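Long-range contacts in spore germination protein GerM (Bacillus subtilis subsp. subtilis str. 168, PDB 6GZB), which is of unknown molecular function but affects both sporulation and germination: residues A[131-136]-A[168-173]; A[124-129]-A[159-164]; A[101-106]-A[137-142]; A[55-60]-A[143-148]. All blocks are in the same frame, centred on the assembly; numbering follows the deposited sequence.

Contact 1: A[131-136]-A[168-173]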
loop_
_atom_site.group_PDB
_atom_site.type_symbol
_atom_site.label_atom_id
_atom_site.label_comp_id
_atom_site.label_asym_id
_atom_site.label_seq_id
_atom_site.Cartn_x
_atom_site.Cartn_y
_atom_site.Cartn_z
ATOM N N TYR A 131 11.182 20.382 -0.809
ATOM C CA TYR A 131 11.509 19.076 -0.257
ATOM C C TYR A 131 12.944 18.699 -0.616
ATOM O O TYR A 131 13.526 19.270 -1.530
ATOM C CB TYR A 131 10.530 18.027 -0.789
ATOM C CG TYR A 131 10.538 17.873 -2.298
ATOM C CD1 TYR A 131 11.454 17.050 -2.923
ATOM C CD2 TYR A 131 9.614 18.537 -3.086
ATOM C CE1 TYR A 131 11.445 16.880 -4.293
ATOM C CE2 TYR A 131 9.598 18.377 -4.457
ATOM C CZ TYR A 131 10.544 17.577 -5.060
ATOM O OH TYR A 131 10.561 17.414 -6.431
ATOM N N LYS A 132 13.495 17.716 0.088
ATOM C CA LYS A 132 14.806 17.169 -0.256
ATOM C C LYS A 132 14.714 16.192 -1.422
ATOM O O LYS A 132 13.766 15.418 -1.526
ATOM C CB LYS A 132 15.409 16.455 0.952
ATOM C CG LYS A 132 15.772 17.388 2.094
ATOM C CD LYS A 132 16.413 16.630 3.247
ATOM C CE LYS A 132 16.875 17.574 4.349
ATOM N NZ LYS A 132 16.551 17.065 5.713
ATOM N N LYS A 133 15.731 16.197 -2.273
ATOM C CA LYS A 133 15.739 15.383 -3.487
ATOM C C LYS A 133 15.476 13.914 -3.177
ATOM O O LYS A 133 14.776 13.218 -3.916
ATOM C CB LYS A 133 17.087 15.525 -4.189
ATOM C CG LYS A 133 17.128 14.943 -5.591
ATOM C CD LYS A 133 18.346 15.446 -6.354
ATOM C CE LYS A 133 19.445 14.400 -6.418
ATOM N NZ LYS A 133 19.200 13.428 -7.521
ATOM N N GLU A 134 16.009 13.461 -2.052
ATOM C CA GLU A 134 15.918 12.068 -1.640
ATOM C C GLU A 134 14.466 11.615 -1.425
ATOM O O GLU A 134 14.180 10.424 -1.435
ATOM C CB GLU A 134 16.710 11.875 -0.342
ATOM C CG GLU A 134 18.218 12.037 -0.501
ATOM C CD GLU A 134 18.656 13.477 -0.752
ATOM O OE1 GLU A 134 18.141 14.397 -0.078
ATOM O OE2 GLU A 134 19.521 13.687 -1.630
ATOM N N ASP A 135 13.568 12.562 -1.177
ATOM C CA ASP A 135 12.173 12.244 -0.885
ATOM C C ASP A 135 11.256 12.339 -2.116
ATOM O O ASP A 135 10.050 12.136 -2.011
ATOM C CB ASP A 135 11.646 13.169 0.210
ATOM C CG ASP A 135 12.238 12.853 1.581
ATOM O OD1 ASP A 135 12.665 11.700 1.800
ATOM O OD2 ASP A 135 12.296 13.769 2.424
ATOM N N GLU A 136 11.832 12.635 -3.275
ATOM C CA GLU A 136 11.038 13.001 -4.449
ATOM C C GLU A 136 10.004 11.936 -4.835
ATOM O O GLU A 136 8.822 12.237 -4.994
ATOM C CB GLU A 136 11.955 13.272 -5.630
ATOM C CG GLU A 136 11.250 13.885 -6.817
ATOM C CD GLU A 136 12.196 14.668 -7.701
ATOM O OE1 GLU A 136 12.831 14.057 -8.587
ATOM O OE2 GLU A 136 12.298 15.892 -7.495
ATOM N N MET A 168 8.910 16.012 -11.531
ATOM C CA MET A 168 9.013 16.650 -10.227
ATOM C C MET A 168 10.111 17.713 -10.280
ATOM O O MET A 168 11.105 17.542 -10.967
ATOM C CB MET A 168 9.308 15.611 -9.141
ATOM C CG MET A 168 8.123 14.729 -8.785
ATOM S SD MET A 168 6.800 15.628 -7.944
ATOM C CE MET A 168 7.449 15.721 -6.280
ATOM N N PRO A 169 9.906 18.833 -9.580
ATOM C CA PRO A 169 10.705 20.039 -9.792
ATOM C C PRO A 169 12.158 19.915 -9.339
ATOM O O PRO A 169 13.045 20.450 -9.986
ATOM C CB PRO A 169 9.977 21.103 -8.959
ATOM C CG PRO A 169 9.148 20.338 -7.987
ATOM C CD PRO A 169 8.750 19.085 -8.708
ATOM N N VAL A 170 12.403 19.247 -8.217
ATOM C CA VAL A 170 13.717 19.310 -7.589
ATOM C C VAL A 170 14.725 18.406 -8.294
ATOM O O VAL A 170 15.846 18.819 -8.569
ATOM C CB VAL A 170 13.649 18.942 -6.096
ATOM C CG1 VAL A 170 15.045 18.783 -5.514
ATOM C CG2 VAL A 170 12.862 19.993 -5.336
ATOM N N GLY A 171 14.320 17.181 -8.604
ATOM C CA GLY A 171 15.236 16.189 -9.156
ATOM C C GLY A 171 14.828 15.660 -10.520
ATOM O O GLY A 171 15.525 14.840 -11.101
ATOM N N GLY A 172 13.670 16.073 -11.012
ATOM C CA GLY A 172 13.289 15.770 -12.393
ATOM C C GLY A 172 12.675 14.391 -12.605
ATOM O O GLY A 172 12.543 13.941 -13.735
ATOM N N THR A 173 12.270 13.725 -11.528
ATOM C CA THR A 173 11.592 12.441 -11.648
ATOM C C THR A 173 10.357 12.576 -12.530
ATOM O O THR A 173 9.482 13.384 -12.248
ATOM C CB THR A 173 11.149 11.899 -10.274
ATOM O OG1 THR A 173 12.294 11.784 -9.424
ATOM C CG2 THR A 173 10.472 10.533 -10.419
#
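The carboxylate oxygen OE2 of E136 is gripped from two directions: G171 N reaches its syn lone pair at 2.6 Å, and the hydroxyl OH of Y131 donates from the anti side at 2.5 Å. The other oxygen, OE1, accepts from T173 N at 3.0 Å and from T173 OG1 in a very short bond. Glutamate suits this place because its extended chain carries both acceptors into the bend of 168-173, and the bonds to both oxygens probably fix the rotation of the carboxylate. A side chain at G171 would probably crowd E136 OE1, so glycine fits here. V170 N donates to Y131 OH at 3.2 Å, so the hydroxyl accepts across the contact while donating to E136 of its own segment. CG of Y131 stands between the backbone N and the carbonyl carbon (chi1 60°), and the ring extends from there toward 168-173. V170 lays CG2 over one face of the Y131 ring, 3.6 Å from its centroid, in a CH-pi contact. M168 CB packs 3.4 Å from E136 CD, alongside the buried carboxylate. E136 opens helix 136-147, and the loop after strand 163-164 closes over that end: M168 reaches I139 and V140, T173 meets Q137, and Y131 packs on I139.

Contact 2: A[124-129]-A[159-164]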
loop_
_atom_site.group_PDB
_atom_site.type_symbol
_atom_site.label_atom_id
_atom_site.label_comp_id
_atom_site.label_asym_id
_atom_site.label_seq_id
_atom_site.Cartn_x
_atom_site.Cartn_y
_atom_site.Cartn_z
ATOM N N PHE A 124 -1.041 22.355 -6.140
ATOM C CA PHE A 124 -0.332 22.720 -4.914
ATOM C C PHE A 124 0.192 24.151 -5.002
ATOM O O PHE A 124 0.475 24.662 -6.086
ATOM C CB PHE A 124 0.848 21.764 -4.678
ATOM C CG PHE A 124 0.435 20.350 -4.377
ATOM C CD1 PHE A 124 0.129 19.966 -3.083
ATOM C CD2 PHE A 124 0.412 19.389 -5.376
ATOM C CE1 PHE A 124 -0.233 18.662 -2.797
ATOM C CE2 PHE A 124 0.046 18.076 -5.096
ATOM C CZ PHE A 124 -0.268 17.713 -3.803
ATOM N N SER A 125 0.393 24.768 -3.847
ATOM C CA SER A 125 1.111 26.025 -3.772
ATOM C C SER A 125 2.608 25.802 -3.997
ATOM O O SER A 125 3.072 24.663 -4.065
ATOM C CB SER A 125 0.866 26.685 -2.418
ATOM O OG SER A 125 1.562 26.017 -1.382
ATOM N N ASN A 126 3.361 26.896 -4.077
ATOM C CA ASN A 126 4.758 26.833 -4.488
ATOM C C ASN A 126 5.662 26.197 -3.442
ATOM O O ASN A 126 6.759 25.727 -3.771
ATOM C CB ASN A 126 5.283 28.224 -4.841
ATOM C CG ASN A 126 6.583 28.169 -5.624
ATOM O OD1 ASN A 126 7.647 28.527 -5.115
ATOM N ND2 ASN A 126 6.514 27.652 -6.843
ATOM N N GLU A 127 5.219 26.187 -2.187
ATOM C CA GLU A 127 5.977 25.523 -1.111
ATOM C C GLU A 127 6.175 24.030 -1.380
ATOM O O GLU A 127 7.074 23.400 -0.804
ATOM C CB GLU A 127 5.265 25.698 0.228
ATOM C CG GLU A 127 5.387 27.093 0.809
ATOM C CD GLU A 127 4.348 28.052 0.268
ATOM O OE1 GLU A 127 3.514 27.633 -0.570
ATOM O OE2 GLU A 127 4.353 29.222 0.705
ATOM N N PHE A 128 5.322 23.465 -2.236
ATOM C CA PHE A 128 5.440 22.070 -2.660
ATOM C C PHE A 128 6.858 21.732 -3.122
ATOM O O PHE A 128 7.284 20.578 -3.047
ATOM C CB PHE A 128 4.438 21.786 -3.784
ATOM C CG PHE A 128 4.440 20.358 -4.262
ATOM C CD1 PHE A 128 3.672 19.401 -3.622
ATOM C CD2 PHE A 128 5.163 19.985 -5.392
ATOM C CE1 PHE A 128 3.639 18.094 -4.081
ATOM C CE2 PHE A 128 5.122 18.684 -5.868
ATOM C CZ PHE A 128 4.373 17.733 -5.205
ATOM N N LYS A 129 7.593 22.746 -3.578
ATOM C CA LYS A 129 8.928 22.536 -4.122
ATOM C C LYS A 129 9.982 22.346 -3.044
ATOM O O LYS A 129 11.092 21.911 -3.345
ATOM C CB LYS A 129 9.331 23.704 -5.015
ATOM C CG LYS A 129 8.460 23.868 -6.244
ATOM C CD LYS A 129 9.024 24.928 -7.180
ATOM C CE LYS A 129 8.119 25.126 -8.383
ATOM N NZ LYS A 129 8.257 26.476 -8.993
ATOM N N ARG A 159 -0.270 19.439 -10.098
ATOM C CA ARG A 159 0.053 20.781 -10.563
ATOM C C ARG A 159 0.690 21.600 -9.461
ATOM O O ARG A 159 0.451 21.358 -8.278
ATOM C CB ARG A 159 -1.208 21.489 -11.055
ATOM C CG ARG A 159 -1.767 20.924 -12.348
ATOM C CD ARG A 159 -3.103 21.561 -12.688
ATOM N NE ARG A 159 -3.645 21.042 -13.936
ATOM C CZ ARG A 159 -4.735 21.509 -14.533
ATOM N NH1 ARG A 159 -5.384 22.556 -14.034
ATOM N NH2 ARG A 159 -5.151 20.951 -15.657
ATOM N N ILE A 160 1.491 22.583 -9.857
ATOM C CA ILE A 160 1.934 23.635 -8.943
ATOM C C ILE A 160 1.466 24.996 -9.456
ATOM O O ILE A 160 1.807 25.403 -10.564
ATOM C CB ILE A 160 3.462 23.649 -8.793
ATOM C CG1 ILE A 160 3.966 22.282 -8.332
ATOM C CG2 ILE A 160 3.896 24.726 -7.810
ATOM C CD1 ILE A 160 5.478 22.174 -8.323
ATOM N N ASN A 161 0.608 25.649 -8.679
ATOM C CA ASN A 161 0.002 26.910 -9.080
ATOM C C ASN A 161 -0.580 26.838 -10.491
ATOM O O ASN A 161 -0.435 27.764 -11.278
ATOM C CB ASN A 161 1.027 28.037 -8.974
ATOM C CG ASN A 161 1.235 28.502 -7.540
ATOM O OD1 ASN A 161 2.364 28.751 -7.111
ATOM N ND2 ASN A 161 0.144 28.601 -6.785
ATOM N N GLY A 162 -1.230 25.722 -10.805
ATOM C CA GLY A 162 -1.958 25.575 -12.056
ATOM C C GLY A 162 -1.103 25.063 -13.204
ATOM O O GLY A 162 -1.625 24.694 -14.253
ATOM N N HIS A 163 0.205 24.969 -12.985
ATOM C CA HIS A 163 1.119 24.464 -14.011
ATOM C C HIS A 163 1.229 22.940 -13.928
ATOM O O HIS A 163 1.482 22.390 -12.858
ATOM C CB HIS A 163 2.499 25.105 -13.834
ATOM C CG HIS A 163 3.563 24.516 -14.702
ATOM N ND1 HIS A 163 3.602 24.706 -16.068
ATOM C CD2 HIS A 163 4.655 23.779 -14.393
ATOM C CE1 HIS A 163 4.658 24.084 -16.564
ATOM N NE2 HIS A 163 5.304 23.500 -15.571
ATOM N N GLU A 164 1.012 22.265 -15.053
ATOM C CA GLU A 164 1.004 20.802 -15.080
ATOM C C GLU A 164 2.414 20.266 -14.890
ATOM O O GLU A 164 3.363 20.814 -15.431
ATOM C CB GLU A 164 0.419 20.288 -16.393
ATOM C CG GLU A 164 -1.101 20.278 -16.419
ATOM C CD GLU A 164 -1.663 20.203 -17.828
ATOM O OE1 GLU A 164 -0.955 19.736 -18.747
ATOM O OE2 GLU A 164 -2.812 20.639 -18.023
HETATM O O HOH W 1 2.238 29.642 -4.200
#
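This is the parallel join of a beta-alpha-beta crossover: F124, at the end of strand 119-124, pairs with I160, at the end of strand 155-160, their CA atoms 4.7 Å apart. F124 N donates to R159 O at 2.8 Å, and N161 N returns to F124 O at 2.8 Å, so that F124 brackets I160 in the manner of a parallel bridge. I160 begins a type I' turn to H163. Its second residue, N161, has positive phi, which asparagine tolerates well, and G162 suits the third, where a CB would be jammed against the preceding carbonyl.

With CG1 beside its own backbone N (chi1 -56°) and the chain extended beyond it (chi2 173°), I160 carries CD1 to 3.7 Å from F128 CD2, the two side chains crossing at about a right angle. I160 CG2, on the other branch, lies 3.8 Å from S125 O, while CD1 also touches the aliphatic chain of K129, 4.0 Å from CE. An alanine at I160 would probably open a gap beside F128 and leave the K129 methylenes without their apolar partner. A water links the 3-10 segment to the turn, accepting from N126 N at 3.0 Å and donating to N161 OD1.

F128 CD1 sits over one face of the F124 ring, and both rings share the side of the sheet that helix 136-147 covers: F124 packs on V143, F128 on I139, and L104 from a preceding loop touches both. Beyond the turn, strand 163-164 runs back antiparallel as one edge strand of the sheet.

Contact 3: A[101-106]-A[137-142]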
loop_
_atom_site.group_PDB
_atom_site.type_symbol
_atom_site.label_atom_id
_atom_site.label_comp_id
_atom_site.label_asym_id
_atom_site.label_seq_id
_atom_site.Cartn_x
_atom_site.Cartn_y
_atom_site.Cartn_z
ATOM N N ARG A 101 6.921 10.292 9.780
ATOM C CA ARG A 101 6.984 11.730 9.532
ATOM C C ARG A 101 6.048 12.129 8.395
ATOM O O ARG A 101 5.664 11.299 7.577
ATOM C CB ARG A 101 8.419 12.167 9.204
ATOM C CG ARG A 101 9.002 11.574 7.930
ATOM C CD ARG A 101 10.422 12.088 7.671
ATOM N NE ARG A 101 11.179 11.299 6.685
ATOM C CZ ARG A 101 11.478 11.709 5.449
ATOM N NH1 ARG A 101 11.063 12.883 5.012
ATOM N NH2 ARG A 101 12.171 10.932 4.637
ATOM N N ALA A 102 5.653 13.402 8.388
ATOM C CA ALA A 102 4.823 13.952 7.336
ATOM C C ALA A 102 5.614 14.059 6.041
ATOM O O ALA A 102 6.809 13.764 6.007
ATOM C CB ALA A 102 4.280 15.302 7.753
ATOM N N VAL A 103 4.946 14.454 4.967
ATOM C CA VAL A 103 5.475 14.228 3.618
ATOM C C VAL A 103 5.674 15.529 2.840
ATOM O O VAL A 103 6.701 15.733 2.200
ATOM C CB VAL A 103 4.532 13.314 2.812
ATOM C CG1 VAL A 103 5.035 13.149 1.384
ATOM C CG2 VAL A 103 4.409 11.961 3.481
ATOM N N LEU A 104 4.653 16.369 2.819
ATOM C CA LEU A 104 4.715 17.609 2.051
ATOM C C LEU A 104 5.378 18.704 2.879
ATOM O O LEU A 104 5.259 18.718 4.106
ATOM C CB LEU A 104 3.314 18.044 1.637
ATOM C CG LEU A 104 2.550 17.025 0.792
ATOM C CD1 LEU A 104 1.123 17.494 0.546
ATOM C CD2 LEU A 104 3.286 16.760 -0.516
ATOM N N PRO A 105 6.106 19.612 2.211
ATOM C CA PRO A 105 6.816 20.688 2.904
ATOM C C PRO A 105 5.872 21.624 3.643
ATOM O O PRO A 105 4.718 21.790 3.241
ATOM C CB PRO A 105 7.531 21.425 1.772
ATOM C CG PRO A 105 7.641 20.418 0.667
ATOM C CD PRO A 105 6.390 19.604 0.766
ATOM N N ALA A 106 6.358 22.207 4.736
ATOM C CA ALA A 106 5.556 23.112 5.557
ATOM C C ALA A 106 4.961 24.228 4.715
ATOM O O ALA A 106 5.585 24.708 3.766
ATOM C CB ALA A 106 6.402 23.701 6.680
ATOM N N GLN A 137 10.453 10.691 -4.962
ATOM C CA GLN A 137 9.557 9.596 -5.321
ATOM C C GLN A 137 8.566 9.302 -4.204
ATOM O O GLN A 137 7.431 8.944 -4.464
ATOM C CB GLN A 137 10.350 8.325 -5.642
ATOM C CG GLN A 137 10.970 8.303 -7.023
ATOM C CD GLN A 137 10.913 6.929 -7.648
ATOM O OE1 GLN A 137 9.947 6.583 -8.336
ATOM N NE2 GLN A 137 11.923 6.118 -7.372
ATOM N N LYS A 138 9.001 9.454 -2.957
ATOM C CA LYS A 138 8.117 9.242 -1.816
ATOM C C LYS A 138 6.915 10.161 -1.884
ATOM O O LYS A 138 5.784 9.736 -1.655
ATOM C CB LYS A 138 8.869 9.493 -0.503
ATOM C CG LYS A 138 10.055 8.574 -0.274
ATOM C CD LYS A 138 10.729 8.867 1.061
ATOM C CE LYS A 138 12.178 8.413 1.057
ATOM N NZ LYS A 138 12.326 6.963 0.775
ATOM N N ILE A 139 7.170 11.433 -2.185
ATOM C CA ILE A 139 6.106 12.422 -2.257
ATOM C C ILE A 139 5.074 12.071 -3.336
ATOM O O ILE A 139 3.869 12.119 -3.091
ATOM C CB ILE A 139 6.693 13.825 -2.492
ATOM C CG1 ILE A 139 7.353 14.319 -1.205
ATOM C CG2 ILE A 139 5.622 14.806 -2.947
ATOM C CD1 ILE A 139 8.373 15.413 -1.430
ATOM N N VAL A 140 5.541 11.692 -4.518
ATOM C CA VAL A 140 4.630 11.317 -5.606
ATOM C C VAL A 140 3.768 10.119 -5.208
ATOM O O VAL A 140 2.562 10.103 -5.432
ATOM C CB VAL A 140 5.392 10.957 -6.899
ATOM C CG1 VAL A 140 4.412 10.561 -7.999
ATOM C CG2 VAL A 140 6.245 12.129 -7.362
ATOM N N GLN A 141 4.395 9.113 -4.612
ATOM C CA GLN A 141 3.688 7.902 -4.216
ATOM C C GLN A 141 2.705 8.170 -3.084
ATOM O O GLN A 141 1.584 7.652 -3.103
ATOM C CB GLN A 141 4.681 6.818 -3.808
ATOM C CG GLN A 141 5.473 6.258 -4.976
ATOM C CD GLN A 141 6.708 5.496 -4.555
ATOM O OE1 GLN A 141 6.975 5.326 -3.360
ATOM N NE2 GLN A 141 7.470 5.021 -5.540
ATOM N N SER A 142 3.120 8.990 -2.117
ATOM C CA SER A 142 2.258 9.361 -0.997
ATOM C C SER A 142 0.973 10.043 -1.465
ATOM O O SER A 142 -0.134 9.659 -1.090
ATOM C CB SER A 142 3.005 10.289 -0.040
ATOM O OG SER A 142 2.141 10.785 0.971
#
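V103 and I139 mark the closest backbone approach, their CA atoms 6.2 Å apart, where the irregular segment 101-106 passes beside helix 136-147 without a hydrogen bond across the contact. V103 carries the packing through both of its branches. V103 CG1, anti to the backbone N (chi1 176°), slides past I139 to lie 3.7 Å from I139 CG1, and it also borders S142. V103 CG2 adds a second contact to S142, 3.6 Å from OG. Valine suits the site because two methyls on one carbon can spread over neighbouring I139 and S142 on the helix surface without a long chain between them. An alanine in place of V103 would probably leave a gap between loop and helix, with I139 CG1 and the S142 hydroxyl both losing their methyl neighbours.

L104 adds a second apolar touch, its CD2 crossing to 3.9 Å from I139 CG2. S142 is small enough to let V103 come close, and its hydroxyl is satisfied despite its burial, being hydrogen-bonded to Y57 O. Toward the start of the segments, R101 NH2 lies 4.4 Å from K138 CD. The like charges stay 5.5 Å apart, R101 NH2 to K138 NZ, and each has its own partner: R101 makes a salt bridge to D135, and K138 NZ bonds to G63 O. The D135 carboxylate would probably offset part of the repulsion.

The loop after strand 100-101 is thus packed, through V103 and L104, on the helix of the first of the tandem GerMN domains.

Contact 4: A[55-60]-A[143-148]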
loop_
_atom_site.group_PDB
_atom_site.type_symbol
_atom_site.label_atom_id
_atom_site.label_comp_id
_atom_site.label_asym_id
_atom_site.label_seq_id
_atom_site.Cartn_x
_atom_site.Cartn_y
_atom_site.Cartn_z
ATOM N N GLU A 55 -6.822 6.856 5.487
ATOM C CA GLU A 55 -5.448 6.462 5.183
ATOM C C GLU A 55 -4.608 7.700 4.875
ATOM O O GLU A 55 -4.957 8.502 4.009
ATOM C CB GLU A 55 -5.404 5.484 4.004
ATOM C CG GLU A 55 -5.892 4.074 4.310
ATOM C CD GLU A 55 -5.832 3.145 3.090
ATOM O OE1 GLU A 55 -5.267 3.530 2.033
ATOM O OE2 GLU A 55 -6.317 2.003 3.202
ATOM N N LEU A 56 -3.524 7.872 5.621
ATOM C CA LEU A 56 -2.487 8.827 5.252
ATOM C C LEU A 56 -1.203 8.070 4.951
ATOM O O LEU A 56 -0.724 7.296 5.779
ATOM C CB LEU A 56 -2.247 9.835 6.372
ATOM C CG LEU A 56 -3.460 10.622 6.859
ATOM C CD1 LEU A 56 -3.042 11.535 8.005
ATOM C CD2 LEU A 56 -4.081 11.428 5.729
ATOM N N TYR A 57 -0.641 8.307 3.771
ATOM C CA TYR A 57 0.579 7.624 3.378
ATOM C C TYR A 57 1.794 8.428 3.827
ATOM O O TYR A 57 2.256 9.355 3.152
ATOM C CB TYR A 57 0.578 7.317 1.870
ATOM C CG TYR A 57 -0.280 6.105 1.551
ATOM C CD1 TYR A 57 -1.665 6.201 1.549
ATOM C CD2 TYR A 57 0.276 4.838 1.495
ATOM C CE1 TYR A 57 -2.463 5.081 1.372
ATOM C CE2 TYR A 57 -0.515 3.717 1.322
ATOM C CZ TYR A 57 -1.887 3.841 1.280
ATOM O OH TYR A 57 -2.674 2.712 1.122
ATOM N N LEU A 58 2.248 8.101 5.031
ATOM C CA LEU A 58 3.350 8.806 5.661
ATOM C C LEU A 58 4.658 8.080 5.377
ATOM O O LEU A 58 4.669 7.026 4.735
ATOM C CB LEU A 58 3.107 8.892 7.176
ATOM C CG LEU A 58 1.776 9.525 7.580
ATOM C CD1 LEU A 58 1.572 9.426 9.081
ATOM C CD2 LEU A 58 1.694 10.975 7.119
ATOM N N ILE A 59 5.760 8.636 5.875
ATOM C CA ILE A 59 7.060 8.009 5.717
ATOM C C ILE A 59 7.552 7.471 7.055
ATOM O O ILE A 59 7.650 8.208 8.023
ATOM C CB ILE A 59 8.073 9.005 5.134
ATOM C CG1 ILE A 59 7.570 9.525 3.777
ATOM C CG2 ILE A 59 9.434 8.338 4.973
ATOM C CD1 ILE A 59 8.276 10.763 3.283
ATOM N N ASP A 60 7.853 6.181 7.112
ATOM C CA ASP A 60 8.316 5.575 8.356
ATOM C C ASP A 60 9.822 5.777 8.558
ATOM O O ASP A 60 10.489 6.426 7.747
ATOM C CB ASP A 60 7.891 4.095 8.449
ATOM C CG ASP A 60 8.900 3.128 7.858
ATOM O OD1 ASP A 60 9.836 3.544 7.127
ATOM O OD2 ASP A 60 8.690 1.908 8.082
ATOM N N VAL A 143 1.127 11.066 -2.288
ATOM C CA VAL A 143 -0.009 11.791 -2.820
ATOM C C VAL A 143 -0.904 10.860 -3.637
ATOM O O VAL A 143 -2.119 10.848 -3.473
ATOM C CB VAL A 143 0.459 12.973 -3.694
ATOM C CG1 VAL A 143 -0.706 13.566 -4.459
ATOM C CG2 VAL A 143 1.122 14.032 -2.834
ATOM N N THR A 144 -0.284 10.030 -4.463
ATOM C CA THR A 144 -1.027 9.135 -5.334
ATOM C C THR A 144 -1.842 8.134 -4.526
ATOM O O THR A 144 -3.016 7.909 -4.804
ATOM C CB THR A 144 -0.096 8.384 -6.304
ATOM O OG1 THR A 144 0.593 9.331 -7.133
ATOM C CG2 THR A 144 -0.903 7.450 -7.194
ATOM N N TRP A 145 -1.212 7.521 -3.531
ATOM C CA TRP A 145 -1.874 6.466 -2.783
ATOM C C TRP A 145 -2.891 7.048 -1.811
ATOM O O TRP A 145 -3.949 6.450 -1.578
ATOM C CB TRP A 145 -0.863 5.584 -2.052
ATOM C CG TRP A 145 -0.220 4.574 -2.942
ATOM C CD1 TRP A 145 0.587 4.827 -4.008
ATOM C CD2 TRP A 145 -0.349 3.155 -2.867
ATOM N NE1 TRP A 145 0.939 3.661 -4.622
ATOM C CE2 TRP A 145 0.396 2.612 -3.936
ATOM C CE3 TRP A 145 -1.015 2.285 -2.000
ATOM C CZ2 TRP A 145 0.475 1.239 -4.178
ATOM C CZ3 TRP A 145 -0.933 0.912 -2.239
ATOM C CH2 TRP A 145 -0.204 0.407 -3.322
ATOM N N THR A 146 -2.615 8.245 -1.306
ATOM C CA THR A 146 -3.574 8.916 -0.434
ATOM C C THR A 146 -4.861 9.308 -1.184
ATOM O O THR A 146 -5.974 9.059 -0.704
ATOM C CB THR A 146 -2.960 10.141 0.260
ATOM O OG1 THR A 146 -1.841 9.732 1.055
ATOM C CG2 THR A 146 -3.985 10.812 1.162
ATOM N N LEU A 147 -4.710 9.851 -2.388
ATOM C CA LEU A 147 -5.863 10.260 -3.187
ATOM C C LEU A 147 -6.673 9.061 -3.664
ATOM O O LEU A 147 -7.901 9.100 -3.667
ATOM C CB LEU A 147 -5.425 11.101 -4.391
ATOM C CG LEU A 147 -5.041 12.541 -4.060
ATOM C CD1 LEU A 147 -4.538 13.272 -5.299
ATOM C CD2 LEU A 147 -6.230 13.263 -3.454
ATOM N N THR A 148 -5.994 7.988 -4.046
ATOM C CA THR A 148 -6.668 6.853 -4.667
ATOM C C THR A 148 -7.316 5.914 -3.671
ATOM O O THR A 148 -7.902 4.902 -4.061
ATOM C CB THR A 148 -5.720 6.045 -5.584
ATOM O OG1 THR A 148 -4.510 5.728 -4.893
ATOM C CG2 THR A 148 -5.388 6.859 -6.834
#
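W145 CB stands over the centre of the Y57 ring, 3.5 Å from its centroid, in an almost perfectly centred CH-pi contact. In the tyrosine, CG lies beside its own backbone N (chi1 -79°), and W145 makes the same choice for its own CG. The two aromatic planes meet obliquely at 57°, and Y57 OH comes to the rim of the indole, in its plane, 3.6 Å from W145 CE3. The Y57 hydroxyl then donates to E55 OE1 at 2.9 Å, approaching from above the carboxylate plane. Tyrosine thus offers a broad apolar face to the helix and still has a polar tip that a neighbour on its own strand can satisfy.

T146 is turned so that OG1 lies beside its own backbone N and faces the strand. There T146 OG1 accepts from Y57 N, at 3.3 Å, close to the edge and plane of the Y57 ring; it is also hydrogen-bonded to S142 O one turn back. T146 CG2, on the other branch, sits 3.8 Å from E55 O. A short, forked threonine lets the backbones draw near: the axes of helix 143-147 and strand 55-60 approach to 7.3 Å and run nearly antiparallel, at 163°. Here helix 136-147 lies on the antiparallel sheet of strands 65-73, 51-60 and 100-101 in the first GerMN domain.

How the contacts relate
Helix 136-147 is shared by contacts 1, 3 and 4: contact 1 holds its first residue, contact 3 packs along its earlier turns and contact 4 along its later ones. Contact 2 reaches it through F124 and V143. Contacts 3 and 4 have centres about 8 Å apart and are joined directly by R101 N and I59 O, 2.8 Å apart. Contact 1 lies about 10 Å from contact 3, centre to centre, and about 13 Å from contact 2, which it touches through V170 CG2 and K129 O at 3.3 Å. Contacts 2 and 3 meet at F124 CE1 and L104 CD1, 3.8 Å apart. Contacts 1 and 4 do not touch. The ethanediol and acetate near contact 2 probably come from the crystallisation liquor.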